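Local coordinates for protein AxyAgu115A (Amphibacillus xylanus NBRC 15112, PDB 6NPS) that acts as a family GH115 alpha-glucuronidase, probably cleaving glucuronic acid side groups from glucuronoxylan-type hemicellulose, at residues Asp4-Gln9 with Ser152-Gly157; Phe22-Glu27 with Val65-Val70; Asn37-Asp42 with Gly126-Ser131; Thr88-Lys93 with Lys160-Glu165; Phe97-Val102 with Leu113-Ser118. The protein carries 3 engineered substitutions. One frame throughout, in Å; residues are numbered along the deposited sequence.

Contact 1. Residues Asp4-Gln9 with Ser152-Gly157; sequences DFTLNQ and SFSLKG
The ring of Phe153 is met at its edge, close to its own plane, by Leu7, whose CB lies 4.4 Å from Phe153 CD2. At the other ring, that of Phe5, the approach is oblique: Leu155 CD1 comes within 4.3 Å of Phe5 CD2. Both phenylalanines hold CG anti to the backbone N, and with Leu7 and Leu155 they form the greasy, buried face of the ribbon. Strands 97-106 and 109-117 pack against Phe5 and Leu155, while Phe47 of helix 30-47 touches Leu7 and Phe153. The arrangement is a two-stranded antiparallel ribbon in which the N-terminal strand pairs with one nearly 150 residues later. Its bonds differ in straightness: Leu7 N donates to Phe153 O at 3.0 Å and 167°, whereas Phe5 N to Leu155 O, at 2.9 Å, is bent to 133°. Small polar residues suit the opposite face, where Thr6 and Asn8 lie beside Ser154 and Ser152. Ser152 OG makes a weak bond to Leu7 O (3.4 Å), and Asn8 OD1 caps Met11 N at the start of the next helix. Asp4 packs its CB 3.3 Å from Leu155 O, and its OD1 lies 3.9 Å from Lys156 CD. An alanine here would remove the carboxylate with its contact to Lys156 and its long-range pull on the ammonium (Asp4 OD1 to Lys156 NZ 5.3 Å), probably leaving that end of the ribbon less firmly held.

Contact 2. Residues Phe22-Glu27 with Val65-Val70; sequences FYQEEE and VLYGTV
Tyr67 leaves its strand with CG in the crowded position between the backbone N and the carbonyl carbon (chi1 71°), a torsion that swings the ring across to Phe22-Glu27. Its CB packs on Leu127 of helix 120-133 and on the backbone of Ile115. Further out, Tyr67 CE1 meets the edge of the Phe22 ring, 4.1 Å from Phe22 CD2. The same CE1 comes to 3.3 Å from Tyr23 O, and at the tip Tyr67 OH lies alongside Gln24 CG. A long aromatic suits this place because it spans a gap that widens between the chains. They begin as neighbours, Phe22 and Val65 forming a parallel bridge, with Val65 CB over a face of the Phe22 ring, 4.1 Å from its centroid. Tyr23 N then donates a weak bond to Val65 O (3.3 Å), and Tyr23 CB packs 3.5 Å from Leu66 CD2. Beyond this point water replaces direct pairing. One water takes the N-H of Tyr67 and donates to Tyr23 O at 2.8 Å; another donates both to Tyr67 O and, at 2.7 Å, to Glu25 OE2. That carboxylate is buried but satisfied, bonding also to Ser73 OG and to Leu75 N in helix 74-81. Val32 and Ala36 of helix 30-47 touch the Tyr67 ring. Strand 64-69 edges the four-stranded mixed sheet, paired with strand 109-117; Phe22-Glu27, turning a corner at Phe22, borders it only briefly.

Contact 3. Residues Asn37-Asp42 with Gly126-Ser131; sequences NKVMHD and GLFHLS
Val39 points toward the neighbouring helix and splits its two methyls between different partners. With CG1 anti to the backbone N (chi1 171°), CG2 is directed toward the Leu127-Phe128 turn and CG1 toward Leu130. The valine and the Phe128 ring cross obliquely, Val39 CG2 lying 3.8 Å from Phe128 CD1. The same methyl rests 3.7 Å from Leu127 O and touches Leu127 CB. On the other branch, Val39 CG1 meets Leu130 CD2 at 4.1 Å, again with the side chains crossing at a slant. A beta-branched residue suits such a place, since its two methyls diverge from CB and can each meet a different residue. The two helices run nearly parallel, their segments 5° apart with axes 9.6 Å from each other. They form a helical layer on one face of the mixed sheet in an alpha/beta arrangement, Leu130 reaching down to Leu113 and Ile115 of strand 109-117. For Val39, an alanine here would remove both outer methyls and would probably loosen the packing against Phe128 and Leu130. At one end of the interface Asp42 and Ser131 are buried side by side. The carboxylate of Asp42 forms a salt bridge with Arg207 of helix 195-207, to which Ser131 OG is weakly bonded, so the arginine supplies a positive charge that would probably keep the aspartate ionised. Phe128 is flanked by that same helix through Leu206 and by Ile35 of helix 30-47.

Contact 4. Residues Thr88-Lys93 with Lys160-Glu165; sequences TEIAGK and KYVSKE
Ile90 to Lys93 make a type II beta turn, closed by Lys93 N donating to Ile90 O at 3.1 Å, with Gly92 taking the positive phi (80°) that favours glycine. This loop, between helix 74-81 and strand 97-106, packs beside strand 160-162, an outermost strand of the four-stranded mixed sheet. Lys160 and Glu89 reach toward each other tip to tip in a salt bridge, Lys160 NZ standing 3.0 Å from Glu89 OE1. The ammonium comes in from above the carboxylate plane, 25° out of it, after a fully extended lysine chain has spanned the distance. Glu89 OE2, though still near the ammonium, also lies 3.3 Å from Val162 CG2. Val162's other methyl makes the apolar contact, Val162 CG1 meeting Ile90 CG2 at 3.8 Å in an oblique crossing. Branched aliphatics suit this spot, for Ile90 also touches Val70, Val96 and Leu98, sealing the turn against the sheet. Nearer the end of the loop, Glu165 OE2 lies 3.5 Å from Lys93 CA, placed there by its hydrogen bond from Arg94 N. The lysine's charge goes another way: Lys93 NZ stays 6.6 Å from Glu165 OE1, so the opposite charges attract only at a distance. The extended chain of Lys93 carries its amine clear of Glu165, and a water accepts from Lys93 NZ at 3.1 Å while donating to Ser163 O at 3.0 Å.

Contact 5. Residues Phe97-Val102 with Leu113-Ser118; sequences FLFQVV and LVIAGS
Leu113 lays both of its methyls on one side of the Phe99 ring. Leu113 CD1 sits squarely over the centre of one face, 3.8 Å from the ring centroid and 14° off the normal, a CH-pi contact. The second lies just beyond the rim near the tip, Leu113 CD2 being 3.6 Å from Phe99 CZ. Ile115 runs alongside Phe99, pointing the same way, with Ile115 CD1 3.9 Å from Phe99 CE1. Phe97 lies on the same face with its ring edge to Phe99 CB; its partner across the strands is Gly117, whose CA is 4.2 Å from Phe97 CB. On the opposite face are Leu98, Val114 and Ala116, and beyond them Val102 crosses Val114 at about a right angle. That pair is tight, Val102 CG2 being 3.5 Å from Val114 CG2. These strands form an antiparallel beta hairpin, its register fixed by four nearly straight backbone bonds lying in the carbonyl planes. The shortest runs from Val114 N to Gln100 O, 2.6 Å and 171°. Polar groups come at the margins: Gln100, partly exposed, lies against Lys160, and Ser118 OG bonds to Lys93 O and Val96 N where the strand ends. Helix 120-133 packs on the Phe97-Phe99-Leu113 face and helix 74-81 on Val114 and Ala116, so the hairpin fills the middle of a three-layer alpha/beta arrangement, with strands 64-69 and 160-162 as its neighbours in the sheet.

Contact 5 lies at the middle of the mixed sheet, and the others gather about it. Contact 4 is nearest, centres about 9 Å apart, its strand 160-162 pairing with strand 97-106. Contact 2, about 11 Å away, adds strand 64-69 on the other side, with Leu66 O 2.8 Å from Ile115 N. Contact 3 supplies the helices on one face, about 13 Å from both contacts 2 and 5; Gly126 CA comes 3.5 Å from Phe97 CG, so a glycine suits that place. Contact 1 encloses contacts 2, 3 and 5 along the chain but crosses contact 4, whose second segment lies beyond Gly157. All five precede strand 170-174, the first of the eight parallel strands of the barrel.

Contact 1. Residues Asp4-Gln9 with Ser152-Gly157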
# COMPACT_ATOMS: atom_id res chain seq x y z
N ASP A 4 28.39 64.73 25.74
CA ASP A 4 27.85 63.73 24.83
C ASP A 4 27.01 64.39 23.73
O ASP A 4 26.43 65.45 23.91
CB ASP A 4 26.95 62.73 25.59
CG ASP A 4 27.73 61.81 26.53
OD1 ASP A 4 28.98 61.86 26.59
OD2 ASP A 4 27.05 61.01 27.23
N PHE A 5 26.94 63.72 22.59
CA PHE A 5 25.87 64.03 21.65
C PHE A 5 24.57 63.44 22.19
O PHE A 5 24.52 62.26 22.54
CB PHE A 5 26.19 63.44 20.29
CG PHE A 5 25.09 63.59 19.30
CD1 PHE A 5 25.07 64.68 18.44
CD2 PHE A 5 24.10 62.61 19.17
CE1 PHE A 5 24.06 64.83 17.50
CE2 PHE A 5 23.08 62.75 18.22
CZ PHE A 5 23.08 63.87 17.38
N THR A 6 23.52 64.25 22.26
CA THR A 6 22.26 63.83 22.83
C THR A 6 21.12 64.10 21.86
O THR A 6 21.10 65.14 21.19
CB THR A 6 21.98 64.56 24.14
OG1 THR A 6 23.00 64.23 25.09
CG2 THR A 6 20.61 64.18 24.70
N LEU A 7 20.18 63.17 21.79
CA LEU A 7 18.90 63.41 21.14
C LEU A 7 17.80 63.02 22.12
O LEU A 7 17.85 61.92 22.69
CB LEU A 7 18.79 62.62 19.84
CG LEU A 7 17.48 62.73 19.07
CD1 LEU A 7 17.03 64.20 18.90
CD2 LEU A 7 17.62 62.07 17.70
N ASN A 8 16.84 63.91 22.36
CA ASN A 8 15.73 63.52 23.22
C ASN A 8 14.45 64.17 22.71
O ASN A 8 14.46 64.97 21.78
CB ASN A 8 16.01 63.84 24.70
CG ASN A 8 16.14 65.32 24.99
OD1 ASN A 8 15.34 66.13 24.53
ND2 ASN A 8 17.13 65.68 25.82
N GLN A 9 13.33 63.77 23.34
CA GLN A 9 12.02 64.23 22.92
C GLN A 9 11.90 65.75 22.98
O GLN A 9 11.27 66.36 22.09
CB GLN A 9 10.93 63.61 23.79
CG GLN A 9 10.72 62.15 23.65
CD GLN A 9 9.61 61.69 24.56
OE1 GLN A 9 9.46 62.20 25.67
NE2 GLN A 9 8.81 60.75 24.09
N SER A 152 15.39 59.37 25.26
CA SER A 152 16.68 60.02 25.06
C SER A 152 17.69 58.99 24.60
O SER A 152 17.55 57.79 24.86
CB SER A 152 17.18 60.70 26.34
OG SER A 152 18.31 61.51 26.07
N PHE A 153 18.72 59.48 23.92
CA PHE A 153 19.74 58.68 23.24
C PHE A 153 21.03 59.47 23.35
O PHE A 153 21.01 60.70 23.22
CB PHE A 153 19.35 58.44 21.78
CG PHE A 153 20.48 57.97 20.89
CD1 PHE A 153 20.88 56.64 20.92
CD2 PHE A 153 21.11 58.84 20.02
CE1 PHE A 153 21.90 56.20 20.13
CE2 PHE A 153 22.14 58.41 19.20
CZ PHE A 153 22.54 57.08 19.26
N SER A 154 22.15 58.81 23.62
CA SER A 154 23.40 59.56 23.69
C SER A 154 24.54 58.77 23.08
O SER A 154 24.51 57.54 23.05
CB SER A 154 23.76 59.93 25.13
OG SER A 154 22.74 60.73 25.67
N LEU A 155 25.54 59.51 22.59
CA LEU A 155 26.80 58.96 22.13
C LEU A 155 27.90 59.77 22.78
O LEU A 155 27.78 60.99 22.90
CB LEU A 155 26.97 59.02 20.61
CG LEU A 155 25.98 58.35 19.66
CD1 LEU A 155 26.17 58.92 18.24
CD2 LEU A 155 26.20 56.85 19.65
N LYS A 156 28.98 59.10 23.18
CA LYS A 156 30.11 59.79 23.79
C LYS A 156 30.63 60.89 22.86
O LYS A 156 30.52 60.81 21.63
CB LYS A 156 31.21 58.79 24.14
CG LYS A 156 32.39 59.38 24.88
CD LYS A 156 32.13 59.49 26.40
CE LYS A 156 33.44 59.44 27.20
NZ LYS A 156 33.21 59.50 28.68
N GLY A 157 31.17 61.95 23.46
CA GLY A 157 31.58 63.12 22.69
C GLY A 157 32.68 62.86 21.67
O GLY A 157 32.88 63.69 20.77

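Contact 2. Residues Phe22-Glu27 with Val65-Val70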
# COMPACT_ATOMS: atom_id res chain seq x y z
N PHE A 22 18.15 67.62 11.29
CA PHE A 22 18.94 67.20 10.13
C PHE A 22 19.26 68.41 9.27
O PHE A 22 18.43 69.31 9.10
CB PHE A 22 18.21 66.17 9.27
CG PHE A 22 18.23 64.78 9.84
CD1 PHE A 22 17.39 64.45 10.87
CD2 PHE A 22 19.09 63.82 9.33
CE1 PHE A 22 17.38 63.17 11.39
CE2 PHE A 22 19.09 62.52 9.86
CZ PHE A 22 18.25 62.21 10.91
N TYR A 23 20.46 68.41 8.71
CA TYR A 23 20.90 69.45 7.80
C TYR A 23 20.81 68.90 6.38
O TYR A 23 21.14 67.74 6.14
CB TYR A 23 22.32 69.87 8.13
CG TYR A 23 22.87 70.92 7.18
CD1 TYR A 23 22.24 72.15 7.03
CD2 TYR A 23 24.01 70.67 6.43
CE1 TYR A 23 22.74 73.12 6.15
CE2 TYR A 23 24.53 71.66 5.55
CZ TYR A 23 23.88 72.86 5.42
OH TYR A 23 24.40 73.80 4.56
N GLN A 24 20.34 69.72 5.44
CA GLN A 24 20.11 69.26 4.08
C GLN A 24 20.92 70.11 3.10
O GLN A 24 20.90 71.35 3.19
CB GLN A 24 18.62 69.34 3.74
CG GLN A 24 18.13 68.32 2.74
CD GLN A 24 16.61 68.23 2.70
OE1 GLN A 24 15.95 69.10 2.11
NE2 GLN A 24 16.05 67.21 3.34
N GLU A 25 21.63 69.46 2.18
CA GLU A 25 22.42 70.19 1.20
C GLU A 25 21.84 70.01 -0.19
O GLU A 25 21.46 68.90 -0.58
CB GLU A 25 23.89 69.75 1.21
CG GLU A 25 24.68 70.19 2.43
CD GLU A 25 26.16 69.75 2.38
OE1 GLU A 25 27.05 70.64 2.37
OE2 GLU A 25 26.41 68.52 2.35
N GLU A 26 21.77 71.12 -0.93
CA GLU A 26 21.45 71.08 -2.35
C GLU A 26 22.33 70.11 -3.14
O GLU A 26 21.84 69.46 -4.07
CB GLU A 26 21.61 72.50 -2.92
CG GLU A 26 20.67 72.83 -4.04
CD GLU A 26 21.27 72.59 -5.42
OE1 GLU A 26 20.56 72.87 -6.40
OE2 GLU A 26 22.42 72.11 -5.54
N GLU A 27 23.61 69.98 -2.78
CA GLU A 27 24.55 69.16 -3.52
C GLU A 27 24.39 67.67 -3.25
O GLU A 27 25.01 66.87 -3.95
CB GLU A 27 25.99 69.58 -3.20
CG GLU A 27 26.30 71.02 -3.53
CD GLU A 27 25.91 72.00 -2.42
OE1 GLU A 27 25.56 71.55 -1.31
OE2 GLU A 27 25.97 73.22 -2.66
N VAL A 65 22.48 66.42 13.16
CA VAL A 65 22.95 65.28 12.39
C VAL A 65 23.39 65.84 11.04
O VAL A 65 22.60 66.49 10.35
CB VAL A 65 21.86 64.21 12.22
CG1 VAL A 65 22.32 63.14 11.24
CG2 VAL A 65 21.45 63.57 13.60
N LEU A 66 24.66 65.64 10.69
CA LEU A 66 25.25 66.19 9.47
C LEU A 66 25.73 65.02 8.62
O LEU A 66 26.66 64.32 9.02
CB LEU A 66 26.40 67.15 9.79
CG LEU A 66 26.12 68.30 10.78
CD1 LEU A 66 27.38 69.12 11.07
CD2 LEU A 66 25.03 69.20 10.25
N TYR A 67 25.09 64.80 7.48
CA TYR A 67 25.39 63.65 6.63
C TYR A 67 25.75 64.11 5.22
O TYR A 67 25.41 65.21 4.79
CB TYR A 67 24.21 62.69 6.59
CG TYR A 67 23.02 63.21 5.80
CD1 TYR A 67 22.02 63.95 6.43
CD2 TYR A 67 22.92 62.99 4.41
CE1 TYR A 67 20.95 64.44 5.72
CE2 TYR A 67 21.85 63.49 3.69
CZ TYR A 67 20.87 64.21 4.35
OH TYR A 67 19.79 64.69 3.64
N GLY A 68 26.44 63.25 4.49
CA GLY A 68 26.86 63.61 3.15
C GLY A 68 27.72 62.53 2.54
O GLY A 68 28.16 61.59 3.22
N THR A 69 27.93 62.69 1.23
CA THR A 69 28.80 61.85 0.42
C THR A 69 30.02 62.67 0.06
O THR A 69 29.89 63.82 -0.40
CB THR A 69 28.10 61.37 -0.86
OG1 THR A 69 26.85 60.76 -0.53
CG2 THR A 69 28.96 60.36 -1.62
N VAL A 70 31.22 62.11 0.29
CA VAL A 70 32.43 62.84 -0.05
C VAL A 70 32.37 63.27 -1.52
O VAL A 70 31.88 62.52 -2.38
CB VAL A 70 33.68 61.97 0.20
CG1 VAL A 70 34.94 62.74 -0.24
CG2 VAL A 70 33.82 61.57 1.66
O HOH W 1 23.84 67.03 6.12
O HOH W 2 25.01 66.27 2.34

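Contact 3. Residues Asn37-Asp42 with Gly126-Ser131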
# COMPACT_ATOMS: atom_id res chain seq x y z
N ASN A 37 15.36 60.90 4.67
CA ASN A 37 13.95 61.01 5.07
C ASN A 37 13.40 59.73 5.69
O ASN A 37 12.55 59.80 6.60
CB ASN A 37 13.09 61.41 3.88
CG ASN A 37 13.29 62.84 3.49
OD1 ASN A 37 13.60 63.69 4.34
ND2 ASN A 37 13.15 63.13 2.20
N LYS A 38 13.84 58.56 5.22
CA LYS A 38 13.42 57.33 5.88
C LYS A 38 13.97 57.25 7.29
O LYS A 38 13.28 56.81 8.21
CB LYS A 38 13.90 56.13 5.06
CG LYS A 38 13.24 56.08 3.67
CD LYS A 38 13.44 54.72 3.03
CE LYS A 38 12.84 54.64 1.62
NZ LYS A 38 11.36 54.84 1.59
N VAL A 39 15.22 57.68 7.49
CA VAL A 39 15.79 57.64 8.83
C VAL A 39 15.10 58.64 9.76
O VAL A 39 14.93 58.37 10.96
CB VAL A 39 17.32 57.85 8.72
CG1 VAL A 39 17.91 58.04 10.09
CG2 VAL A 39 17.95 56.64 8.02
N MET A 40 14.67 59.80 9.24
CA MET A 40 13.87 60.72 10.04
C MET A 40 12.57 60.08 10.47
O MET A 40 12.06 60.35 11.57
CB MET A 40 13.56 62.00 9.26
CG MET A 40 14.80 62.85 8.99
SD MET A 40 14.43 64.53 8.43
CE MET A 40 12.81 64.29 7.68
N HIS A 41 11.99 59.24 9.61
CA HIS A 41 10.80 58.53 10.05
C HIS A 41 11.15 57.53 11.15
O HIS A 41 10.38 57.37 12.10
CB HIS A 41 10.11 57.84 8.87
CG HIS A 41 8.83 57.19 9.26
ND1 HIS A 41 8.73 55.83 9.48
CD2 HIS A 41 7.63 57.71 9.60
CE1 HIS A 41 7.51 55.54 9.88
NE2 HIS A 41 6.82 56.66 9.96
N ASP A 42 12.32 56.87 11.07
CA ASP A 42 12.77 56.01 12.16
C ASP A 42 12.93 56.80 13.47
O ASP A 42 12.55 56.31 14.55
CB ASP A 42 14.08 55.32 11.78
CG ASP A 42 13.96 54.41 10.52
OD1 ASP A 42 12.84 54.18 10.01
OD2 ASP A 42 15.02 53.95 10.02
N GLY A 126 25.63 54.35 6.23
CA GLY A 126 25.92 55.10 7.44
C GLY A 126 24.67 55.72 8.05
O GLY A 126 24.51 55.75 9.28
N LEU A 127 23.77 56.23 7.19
CA LEU A 127 22.46 56.66 7.65
C LEU A 127 21.71 55.54 8.35
O LEU A 127 21.21 55.71 9.47
CB LEU A 127 21.66 57.20 6.47
CG LEU A 127 22.15 58.59 6.07
CD1 LEU A 127 21.59 58.98 4.71
CD2 LEU A 127 21.79 59.68 7.12
N PHE A 128 21.65 54.36 7.74
CA PHE A 128 20.96 53.27 8.41
C PHE A 128 21.73 52.78 9.64
O PHE A 128 21.13 52.16 10.52
CB PHE A 128 20.74 52.13 7.41
CG PHE A 128 19.61 52.39 6.43
CD1 PHE A 128 18.45 53.04 6.83
CD2 PHE A 128 19.72 51.96 5.10
CE1 PHE A 128 17.37 53.24 5.93
CE2 PHE A 128 18.66 52.16 4.20
CZ PHE A 128 17.48 52.79 4.63
N HIS A 129 23.03 53.05 9.73
CA HIS A 129 23.74 52.77 10.98
C HIS A 129 23.17 53.61 12.12
O HIS A 129 23.02 53.13 13.25
CB HIS A 129 25.24 53.02 10.81
CG HIS A 129 26.09 52.46 11.89
ND1 HIS A 129 26.39 51.12 11.99
CD2 HIS A 129 26.73 53.07 12.93
CE1 HIS A 129 27.18 50.92 13.03
NE2 HIS A 129 27.39 52.08 13.62
N LEU A 130 22.83 54.88 11.84
CA LEU A 130 22.14 55.66 12.87
C LEU A 130 20.85 54.97 13.28
O LEU A 130 20.56 54.81 14.48
CB LEU A 130 21.87 57.08 12.36
CG LEU A 130 20.92 57.91 13.26
CD1 LEU A 130 21.39 57.94 14.76
CD2 LEU A 130 20.77 59.36 12.72
N SER A 131 20.07 54.53 12.29
CA SER A 131 18.83 53.79 12.53
C SER A 131 19.06 52.58 13.43
O SER A 131 18.31 52.34 14.40
CB SER A 131 18.27 53.38 11.17
OG SER A 131 16.87 53.31 11.22

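Contact 4. Residues Thr88-Lys93 with Lys160-Glu165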
# COMPACT_ATOMS: atom_id res chain seq x y z
N THR A 88 40.52 61.41 4.66
CA THR A 88 41.41 60.45 4.01
C THR A 88 41.19 59.04 4.53
O THR A 88 41.60 58.08 3.87
CB THR A 88 42.87 60.84 4.22
OG1 THR A 88 43.20 60.66 5.60
CG2 THR A 88 43.10 62.30 3.79
N GLU A 89 40.54 58.87 5.67
CA GLU A 89 40.26 57.53 6.17
C GLU A 89 39.28 56.76 5.27
O GLU A 89 39.25 55.53 5.31
CB GLU A 89 39.68 57.61 7.57
CG GLU A 89 40.68 57.40 8.66
CD GLU A 89 40.04 57.53 10.03
OE1 GLU A 89 39.72 58.67 10.43
OE2 GLU A 89 39.85 56.49 10.70
N ILE A 90 38.43 57.45 4.51
CA ILE A 90 37.40 56.77 3.73
C ILE A 90 37.45 57.10 2.25
O ILE A 90 36.81 56.38 1.47
CB ILE A 90 35.99 57.07 4.27
CG1 ILE A 90 35.60 58.53 3.94
CG2 ILE A 90 35.87 56.74 5.79
CD1 ILE A 90 34.17 58.88 4.37
N ALA A 91 38.17 58.15 1.84
CA ALA A 91 38.19 58.58 0.45
C ALA A 91 38.65 57.46 -0.47
O ALA A 91 39.65 56.78 -0.19
CB ALA A 91 39.11 59.80 0.29
N GLY A 92 37.94 57.30 -1.59
CA GLY A 92 38.29 56.28 -2.56
C GLY A 92 37.84 54.86 -2.23
O GLY A 92 37.87 54.01 -3.13
N LYS A 93 37.45 54.57 -0.98
CA LYS A 93 37.03 53.23 -0.60
C LYS A 93 35.60 52.95 -1.04
O LYS A 93 34.81 53.87 -1.26
CB LYS A 93 37.16 53.03 0.91
CG LYS A 93 38.61 52.94 1.34
CD LYS A 93 38.73 52.61 2.78
CE LYS A 93 40.20 52.47 3.15
NZ LYS A 93 40.32 52.23 4.62
N LYS A 160 33.52 57.51 17.41
CA LYS A 160 34.06 57.46 16.05
C LYS A 160 34.09 56.02 15.58
O LYS A 160 34.64 55.15 16.26
CB LYS A 160 35.47 58.07 15.97
CG LYS A 160 36.10 58.00 14.55
CD LYS A 160 37.63 58.20 14.65
CE LYS A 160 38.27 58.43 13.31
NZ LYS A 160 39.75 58.66 13.42
N TYR A 161 33.48 55.76 14.43
CA TYR A 161 33.49 54.44 13.83
C TYR A 161 33.68 54.62 12.34
O TYR A 161 33.02 55.49 11.75
CB TYR A 161 32.18 53.69 14.15
CG TYR A 161 32.06 52.38 13.41
CD1 TYR A 161 32.93 51.32 13.69
CD2 TYR A 161 31.13 52.21 12.39
CE1 TYR A 161 32.85 50.13 13.00
CE2 TYR A 161 31.03 51.01 11.69
CZ TYR A 161 31.90 49.98 11.99
OH TYR A 161 31.79 48.79 11.30
N VAL A 162 34.59 53.83 11.74
CA VAL A 162 34.84 53.79 10.29
C VAL A 162 34.55 52.36 9.82
O VAL A 162 35.25 51.42 10.23
CB VAL A 162 36.29 54.20 9.95
CG1 VAL A 162 36.55 54.10 8.45
CG2 VAL A 162 36.63 55.61 10.48
N SER A 163 33.52 52.17 8.99
CA SER A 163 33.16 50.81 8.55
C SER A 163 34.27 50.24 7.65
O SER A 163 35.19 50.95 7.24
CB SER A 163 31.82 50.84 7.81
OG SER A 163 31.92 51.59 6.59
N LYS A 164 34.15 48.96 7.28
CA LYS A 164 35.15 48.34 6.40
C LYS A 164 34.52 47.99 5.04
O LYS A 164 33.31 47.77 4.97
CB LYS A 164 35.74 47.09 7.05
CG LYS A 164 36.41 47.34 8.39
CD LYS A 164 36.80 46.04 9.07
CE LYS A 164 37.78 46.28 10.20
NZ LYS A 164 39.17 45.94 9.82
N GLU A 165 35.31 47.93 3.97
CA GLU A 165 34.71 47.60 2.68
C GLU A 165 34.00 46.25 2.79
O GLU A 165 34.48 45.35 3.51
CB GLU A 165 35.78 47.54 1.58
CG GLU A 165 36.16 48.91 1.04
CD GLU A 165 37.26 48.88 -0.04
OE1 GLU A 165 38.17 48.04 0.03
OE2 GLU A 165 37.18 49.71 -0.97
O HOH W 3 38.04 50.88 6.26

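Contact 5. Residues Phe97-Val102 with Leu113-Ser118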
# COMPACT_ATOMS: atom_id res chain seq x y z
N PHE A 97 31.74 54.11 5.43
CA PHE A 97 31.34 55.41 5.98
C PHE A 97 32.10 55.70 7.26
O PHE A 97 32.68 54.81 7.90
CB PHE A 97 29.81 55.47 6.24
CG PHE A 97 29.33 54.44 7.20
CD1 PHE A 97 29.33 54.70 8.56
CD2 PHE A 97 28.90 53.21 6.75
CE1 PHE A 97 28.88 53.73 9.46
CE2 PHE A 97 28.44 52.25 7.63
CZ PHE A 97 28.44 52.52 9.00
N LEU A 98 32.12 56.98 7.60
CA LEU A 98 32.61 57.50 8.86
C LEU A 98 31.40 57.96 9.66
O LEU A 98 30.50 58.62 9.12
CB LEU A 98 33.57 58.67 8.62
CG LEU A 98 33.94 59.58 9.79
CD1 LEU A 98 34.93 58.87 10.74
CD2 LEU A 98 34.52 60.88 9.27
N PHE A 99 31.38 57.61 10.95
CA PHE A 99 30.24 57.87 11.84
C PHE A 99 30.90 58.46 13.08
O PHE A 99 31.53 57.74 13.87
CB PHE A 99 29.49 56.56 12.10
CG PHE A 99 28.21 56.69 12.88
CD1 PHE A 99 26.99 56.75 12.21
CD2 PHE A 99 28.24 56.65 14.27
CE1 PHE A 99 25.79 56.81 12.93
CE2 PHE A 99 27.05 56.72 15.02
CZ PHE A 99 25.82 56.80 14.34
N GLN A 100 30.85 59.78 13.24
CA GLN A 100 31.71 60.42 14.22
C GLN A 100 31.00 61.60 14.86
O GLN A 100 30.39 62.41 14.16
CB GLN A 100 33.01 60.89 13.56
CG GLN A 100 33.98 61.48 14.54
CD GLN A 100 35.29 61.89 13.89
OE1 GLN A 100 35.44 61.81 12.67
NE2 GLN A 100 36.24 62.33 14.71
N VAL A 101 31.14 61.73 16.20
CA VAL A 101 30.62 62.89 16.92
C VAL A 101 31.71 63.94 16.96
O VAL A 101 32.88 63.62 17.19
CB VAL A 101 30.15 62.51 18.34
CG1 VAL A 101 29.80 63.74 19.15
CG2 VAL A 101 28.98 61.54 18.28
N VAL A 102 31.33 65.21 16.74
CA VAL A 102 32.29 66.29 16.62
C VAL A 102 31.77 67.49 17.41
O VAL A 102 30.56 67.70 17.55
CB VAL A 102 32.53 66.68 15.14
CG1 VAL A 102 33.23 65.54 14.36
CG2 VAL A 102 31.23 67.01 14.50
N LEU A 113 26.53 64.72 15.08
CA LEU A 113 26.89 63.41 14.57
C LEU A 113 27.18 63.58 13.08
O LEU A 113 26.30 64.00 12.32
CB LEU A 113 25.76 62.43 14.84
CG LEU A 113 25.87 61.07 14.15
CD1 LEU A 113 27.19 60.42 14.54
CD2 LEU A 113 24.68 60.19 14.54
N VAL A 114 28.40 63.28 12.65
CA VAL A 114 28.75 63.39 11.23
C VAL A 114 28.68 62.01 10.59
O VAL A 114 29.22 61.03 11.13
CB VAL A 114 30.13 64.03 11.03
CG1 VAL A 114 30.48 64.07 9.54
CG2 VAL A 114 30.12 65.45 11.58
N ILE A 115 27.97 61.90 9.47
CA ILE A 115 27.83 60.64 8.75
C ILE A 115 28.33 60.92 7.33
O ILE A 115 27.63 61.57 6.54
CB ILE A 115 26.40 60.11 8.77
CG1 ILE A 115 25.89 60.07 10.22
CG2 ILE A 115 26.28 58.72 8.07
CD1 ILE A 115 24.52 59.44 10.41
N ALA A 116 29.55 60.49 7.02
CA ALA A 116 30.19 60.74 5.73
C ALA A 116 30.38 59.42 4.98
O ALA A 116 31.14 58.56 5.42
CB ALA A 116 31.53 61.44 5.93
N GLY A 117 29.73 59.28 3.82
CA GLY A 117 29.95 58.13 2.96
C GLY A 117 31.05 58.33 1.92
O GLY A 117 31.24 59.43 1.39
N SER A 118 31.76 57.24 1.62
CA SER A 118 32.78 57.32 0.57
C SER A 118 32.16 57.46 -0.80
O SER A 118 32.82 57.93 -1.74
CB SER A 118 33.66 56.07 0.59
OG SER A 118 32.87 54.92 0.23